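Local structure of beta-galactosidase (Streptococcus pneumoniae, 4CU9) at residues N15-F20 and V75-A80; G41-N46 and K83-A88. The protein is a calcium-bound carbohydrate-binding module of the pneumococcal beta-galactosidase BgaA and probably binds sugars. One frame throughout, in Å; residues are numbered along the deposited sequence.

In the fold
Contact 1 begins almost at the modelled N terminus, where 15-20 leads into strand 18-21, and closes a span of 54 residues by meeting 75-80 in strand 73-86. Within that span lies 41-46, part of the loop between strands 18-21 and 49-50; it reaches forward to 83-88 and closes contact 2. The segments therefore alternate along the chain, so the two closures cross rather than nest. Both end on strand 73-86, with their centres about 19 Å apart: contact 1 links the N-terminal lead-in to the early part of that strand, whereas contact 2 lays the calcium-binding loop beside its far end.

Contact 1 of 2, residues N15-F20 and V75-A80; sequences NSNQAF and VERTVA
A lone side-chain hydrogen bond at the protein surface joins N17, just ahead of strand 18-21, to R77 in strand 73-86. The evidence for so slight a contact is the 74 Å² buried in all and the 9.3 Å between the nearest CA atoms, those of N17 and V75. R77 NH1 donates a hydrogen bond to N17 OD1, 2.9 Å away, and the bond is fairly straight (159° at the hydrogen). It lands on a lone pair in the amide's carbonyl plane and lies close to the guanidinium plane, although the two planes are turned 53° apart. The arginine chain bends at chi2 (-103°), bringing NH1 round to the amide, while V75 CG2 lies 3.4 Å above the guanidinium plane of R77, displaced toward its rim. The same OD1 also accepts from the backbone N of R69, so two donors hold it, and R77 NH2 makes a weak hydrogen bond to R69 O. Both side chains thus converge on R69. The result is a polar bridge across strand 61-70 where it nears the turn into 73-86, with 18-21 and 73-86 as its two antiparallel neighbours in the beta-rich, galactose-binding-like fold.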
loop_
_atom_site.group_PDB
_atom_site.type_symbol
_atom_site.label_atom_id
_atom_site.label_comp_id
_atom_site.label_asym_id
_atom_site.label_seq_id
_atom_site.Cartn_x
_atom_site.Cartn_y
_atom_site.Cartn_z
ATOM N N ASN A 15 -3.477 -11.306 -14.223
ATOM C CA ASN A 15 -2.505 -10.797 -15.171
ATOM C C ASN A 15 -2.357 -9.265 -15.099
ATOM O O ASN A 15 -1.521 -8.689 -15.791
ATOM C CB ASN A 15 -2.839 -11.302 -16.570
ATOM C CG ASN A 15 -2.470 -12.760 -16.757
ATOM O OD1 ASN A 15 -1.294 -13.105 -16.846
ATOM N ND2 ASN A 15 -3.476 -13.629 -16.822
ATOM N N SER A 16 -3.123 -8.641 -14.204
ATOM C CA SER A 16 -3.132 -7.189 -14.024
ATOM C C SER A 16 -2.342 -6.734 -12.775
ATOM O O SER A 16 -1.597 -7.514 -12.182
ATOM C CB SER A 16 -4.586 -6.716 -13.913
ATOM O OG SER A 16 -4.641 -5.302 -13.992
ATOM N N ASN A 17 -2.522 -5.469 -12.369
ATOM C CA ASN A 17 -1.736 -4.897 -11.267
ATOM C C ASN A 17 -1.800 -5.729 -9.999
ATOM O O ASN A 17 -2.851 -6.313 -9.647
ATOM C CB ASN A 17 -2.165 -3.484 -10.918
ATOM C CG ASN A 17 -2.053 -2.496 -12.067
ATOM O OD1 ASN A 17 -1.253 -2.630 -12.996
ATOM N ND2 ASN A 17 -2.805 -1.412 -11.935
ATOM N N GLN A 18 -0.663 -5.789 -9.308
ATOM C CA GLN A 18 -0.512 -6.607 -8.105
ATOM C C GLN A 18 -0.265 -5.753 -6.869
ATOM O O GLN A 18 0.734 -5.025 -6.808
ATOM C CB GLN A 18 0.661 -7.583 -8.283
ATOM C CG GLN A 18 0.895 -8.461 -7.070
ATOM C CD GLN A 18 -0.313 -9.364 -6.777
ATOM O OE1 GLN A 18 -0.651 -10.216 -7.587
ATOM N NE2 GLN A 18 -0.991 -9.138 -5.662
ATOM N N ALA A 19 -1.178 -5.851 -5.894
ATOM C CA ALA A 19 -1.035 -5.126 -4.668
ATOM C C ALA A 19 -0.001 -5.857 -3.837
ATOM O O ALA A 19 0.191 -7.065 -3.985
ATOM C CB ALA A 19 -2.354 -5.030 -3.929
ATOM N N PHE A 20 0.732 -5.100 -3.038
ATOM C CA PHE A 20 1.736 -5.684 -2.127
ATOM C C PHE A 20 1.803 -4.935 -0.831
ATOM O O PHE A 20 1.464 -3.714 -0.769
ATOM C CB PHE A 20 3.124 -5.797 -2.787
ATOM C CG PHE A 20 3.775 -4.470 -2.998
ATOM C CD1 PHE A 20 3.497 -3.737 -4.122
ATOM C CD2 PHE A 20 4.562 -3.942 -2.010
ATOM C CE1 PHE A 20 4.086 -2.477 -4.281
ATOM C CE2 PHE A 20 5.128 -2.692 -2.149
ATOM C CZ PHE A 20 4.876 -1.970 -3.282
ATOM N N VAL A 75 5.027 -3.516 -15.985
ATOM C CA VAL A 75 5.176 -2.425 -16.937
ATOM C C VAL A 75 5.436 -1.109 -16.231
ATOM O O VAL A 75 5.052 -0.915 -15.064
ATOM C CB VAL A 75 3.936 -2.297 -17.820
ATOM C CG1 VAL A 75 3.758 -3.539 -18.679
ATOM C CG2 VAL A 75 2.685 -2.055 -16.986
ATOM N N GLU A 76 6.105 -0.206 -16.929
ATOM C CA GLU A 76 6.216 1.145 -16.433
ATOM C C GLU A 76 4.947 1.927 -16.753
ATOM O O GLU A 76 4.415 1.845 -17.849
ATOM C CB GLU A 76 7.437 1.805 -17.042
ATOM C CG GLU A 76 7.733 3.161 -16.460
ATOM C CD GLU A 76 9.129 3.616 -16.842
ATOM O OE1 GLU A 76 10.113 3.228 -16.151
ATOM O OE2 GLU A 76 9.221 4.323 -17.844
ATOM N N ARG A 77 4.451 2.700 -15.803
ATOM C CA ARG A 77 3.354 3.595 -16.076
ATOM C C ARG A 77 3.758 5.012 -15.669
ATOM O O ARG A 77 4.627 5.217 -14.790
ATOM C CB ARG A 77 2.101 3.177 -15.290
ATOM C CG ARG A 77 1.556 1.768 -15.581
ATOM C CD ARG A 77 0.309 1.736 -16.472
ATOM N NE ARG A 77 -0.128 0.361 -16.818
ATOM C CZ ARG A 77 -0.624 -0.547 -15.962
ATOM N NH1 ARG A 77 -0.781 -0.280 -14.676
ATOM N NH2 ARG A 77 -0.985 -1.746 -16.400
ATOM N N THR A 78 3.071 5.990 -16.252
ATOM C CA THR A 78 3.169 7.362 -15.763
ATOM C C THR A 78 1.955 7.672 -14.879
ATOM O O THR A 78 0.807 7.567 -15.311
ATOM C CB THR A 78 3.271 8.394 -16.905
ATOM O OG1 THR A 78 4.431 8.138 -17.693
ATOM C CG2 THR A 78 3.365 9.795 -16.369
ATOM N N VAL A 79 2.213 8.092 -13.651
ATOM C CA VAL A 79 1.130 8.391 -12.688
ATOM C C VAL A 79 1.276 9.772 -12.062
ATOM O O VAL A 79 2.359 10.275 -11.907
ATOM C CB VAL A 79 1.003 7.303 -11.595
ATOM C CG1 VAL A 79 0.586 5.982 -12.238
ATOM C CG2 VAL A 79 2.310 7.097 -10.843
ATOM N N ALA A 80 0.159 10.403 -11.748
ATOM C CA ALA A 80 0.162 11.744 -11.160
ATOM C C ALA A 80 -0.985 11.930 -10.167
ATOM O O ALA A 80 -1.214 13.035 -9.655
ATOM C CB ALA A 80 0.089 12.813 -12.264
#

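Contact 2 of 2, residues G41-N46 and K83-A88; sequences GDHSEN and KLHFFA. With CA (calcium ion), chain C.
D42 OD2 takes two well-formed hydrogen bonds: one from the backbone N of S44 at 2.9 Å, the other from a water at 2.8 Å. The S44 N-H arrives from above the carboxylate plane, 53° out of it, and closes an Asx turn. S44 OG, 2.6 Å from D42 OD1, donates to its syn lone pair; with both oxygens engaged, the carboxylate is held against rotation. D42 binds calcium through its carbonyl O (2.4 Å), and the water held by OD2 is itself a calcium ligand at 2.3 Å. D40, Y37, I177 and E178 complete the site. Because I177 and E178 belong to strand 173-182, which pairs with strand 73-86, the ion joins this loop to the sheet of the galactose-binding-like domain, consistent with a structural role for the metal. The loop then meets 83-88 through two side chains set two residues apart and directed to the same side, H85 and F87. H43 and H85 meet rim to rim, centroids 5.3 Å apart and planes 32° apart, with neither ring over the other's face. With CG anti to the backbone N (chi1 -164°), H85 carries its CD2 edge across to the ND1 edge of H43, CD2 and ND1 being 3.0 Å apart. Farther along, F87 lays CE1 3.9 Å from E45 CB and also near E45 O, a carbonyl that accepts a hydrogen bond from R48.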
loop_
_atom_site.group_PDB
_atom_site.type_symbol
_atom_site.label_atom_id
_atom_site.label_comp_id
_atom_site.label_asym_id
_atom_site.label_seq_id
_atom_site.Cartn_x
_atom_site.Cartn_y
_atom_site.Cartn_z
ATOM N N GLY A 41 -11.208 -2.813 -6.777
ATOM C CA GLY A 41 -12.339 -1.967 -7.136
ATOM C C GLY A 41 -13.464 -1.918 -6.123
ATOM O O GLY A 41 -14.361 -1.087 -6.258
ATOM N N ASP A 42 -13.422 -2.812 -5.121
ATOM C CA ASP A 42 -14.487 -2.963 -4.153
ATOM C C ASP A 42 -14.210 -2.028 -2.977
ATOM O O ASP A 42 -13.072 -1.879 -2.556
ATOM C CB ASP A 42 -14.596 -4.428 -3.697
ATOM C CG ASP A 42 -15.425 -4.588 -2.447
ATOM O OD1 ASP A 42 -16.655 -4.732 -2.564
ATOM O OD2 ASP A 42 -14.855 -4.507 -1.325
ATOM N N HIS A 43 -15.266 -1.407 -2.456
ATOM C CA HIS A 43 -15.145 -0.512 -1.320
ATOM C C HIS A 43 -15.949 -0.994 -0.114
ATOM O O HIS A 43 -16.339 -0.201 0.703
ATOM C CB HIS A 43 -15.487 0.926 -1.724
ATOM C CG HIS A 43 -14.506 1.517 -2.691
ATOM N ND1 HIS A 43 -13.479 2.358 -2.306
ATOM C CD2 HIS A 43 -14.384 1.373 -4.030
ATOM C CE1 HIS A 43 -12.765 2.700 -3.366
ATOM N NE2 HIS A 43 -13.290 2.113 -4.426
ATOM N N SER A 44 -16.133 -2.312 0.022
ATOM C CA SER A 44 -16.795 -2.877 1.184
ATOM C C SER A 44 -15.864 -2.797 2.397
ATOM O O SER A 44 -14.695 -3.187 2.317
ATOM C CB SER A 44 -17.138 -4.362 0.948
ATOM O OG SER A 44 -17.810 -4.554 -0.286
ATOM N N GLU A 45 -16.399 -2.354 3.524
ATOM C CA GLU A 45 -15.660 -2.294 4.790
ATOM C C GLU A 45 -15.176 -3.646 5.269
ATOM O O GLU A 45 -14.191 -3.725 6.020
ATOM C CB GLU A 45 -16.506 -1.602 5.883
ATOM C CG GLU A 45 -16.878 -0.189 5.487
ATOM C CD GLU A 45 -17.466 0.649 6.605
ATOM O OE1 GLU A 45 -17.706 0.130 7.716
ATOM O OE2 GLU A 45 -17.698 1.849 6.347
ATOM N N ASN A 46 -15.831 -4.705 4.813
ATOM C CA ASN A 46 -15.482 -6.060 5.232
ATOM C C ASN A 46 -14.434 -6.745 4.363
ATOM O O ASN A 46 -14.079 -7.891 4.625
ATOM C CB ASN A 46 -16.751 -6.906 5.314
ATOM C CG ASN A 46 -17.621 -6.517 6.493
ATOM O OD1 ASN A 46 -18.800 -6.211 6.340
ATOM N ND2 ASN A 46 -17.029 -6.511 7.682
ATOM N N LYS A 83 -5.659 7.535 -5.141
ATOM C CA LYS A 83 -6.808 7.482 -4.244
ATOM C C LYS A 83 -6.501 6.553 -3.098
ATOM O O LYS A 83 -5.879 5.492 -3.289
ATOM C CB LYS A 83 -8.045 6.966 -4.946
ATOM C CG LYS A 83 -8.572 7.981 -5.939
ATOM C CD LYS A 83 -9.615 7.370 -6.831
ATOM C CE LYS A 83 -10.040 8.334 -7.917
ATOM N NZ LYS A 83 -11.105 9.234 -7.416
ATOM N N LEU A 84 -6.970 6.951 -1.933
ATOM C CA LEU A 84 -6.755 6.225 -0.703
ATOM C C LEU A 84 -8.067 6.074 0.034
ATOM O O LEU A 84 -8.756 7.089 0.253
ATOM C CB LEU A 84 -5.794 7.041 0.167
ATOM C CG LEU A 84 -4.362 7.196 -0.315
ATOM C CD1 LEU A 84 -3.590 8.203 0.511
ATOM C CD2 LEU A 84 -3.700 5.862 -0.147
ATOM N N HIS A 85 -8.439 4.852 0.413
ATOM C CA HIS A 85 -9.640 4.630 1.239
ATOM C C HIS A 85 -9.227 3.871 2.498
ATOM O O HIS A 85 -8.907 2.670 2.420
ATOM C CB HIS A 85 -10.652 3.794 0.467
ATOM C CG HIS A 85 -12.042 3.814 1.024
ATOM N ND1 HIS A 85 -12.363 4.336 2.255
ATOM C CD2 HIS A 85 -13.211 3.383 0.487
ATOM C CE1 HIS A 85 -13.671 4.232 2.456
ATOM N NE2 HIS A 85 -14.209 3.667 1.391
ATOM N N PHE A 86 -9.223 4.545 3.632
ATOM C CA PHE A 86 -8.834 3.947 4.891
ATOM C C PHE A 86 -10.028 3.422 5.652
ATOM O O PHE A 86 -11.165 3.889 5.462
ATOM C CB PHE A 86 -8.067 4.959 5.748
ATOM C CG PHE A 86 -6.750 5.352 5.154
ATOM C CD1 PHE A 86 -5.683 4.478 5.200
ATOM C CD2 PHE A 86 -6.558 6.593 4.586
ATOM C CE1 PHE A 86 -4.469 4.809 4.654
ATOM C CE2 PHE A 86 -5.352 6.944 4.070
ATOM C CZ PHE A 86 -4.299 6.061 4.121
ATOM N N PHE A 87 -9.743 2.491 6.566
ATOM C CA PHE A 87 -10.754 1.879 7.399
ATOM C C PHE A 87 -10.306 2.031 8.832
ATOM O O PHE A 87 -9.120 2.192 9.086
ATOM C CB PHE A 87 -10.860 0.396 7.079
ATOM C CG PHE A 87 -11.707 -0.401 8.050
ATOM C CD1 PHE A 87 -13.075 -0.458 7.900
ATOM C CD2 PHE A 87 -11.119 -1.145 9.065
ATOM C CE1 PHE A 87 -13.858 -1.210 8.764
ATOM C CE2 PHE A 87 -11.883 -1.926 9.909
ATOM C CZ PHE A 87 -13.259 -1.951 9.765
ATOM N N ALA A 88 -11.263 2.009 9.755
ATOM C CA ALA A 88 -10.921 1.978 11.182
ATOM C C ALA A 88 -11.875 1.102 11.948
ATOM O O ALA A 88 -13.041 0.998 11.605
ATOM C CB ALA A 88 -10.942 3.387 11.748
HETATM CA CA CA C . -10.951 -2.841 -2.204
HETATM O O HOH W 1 -12.211 -4.010 -0.657
#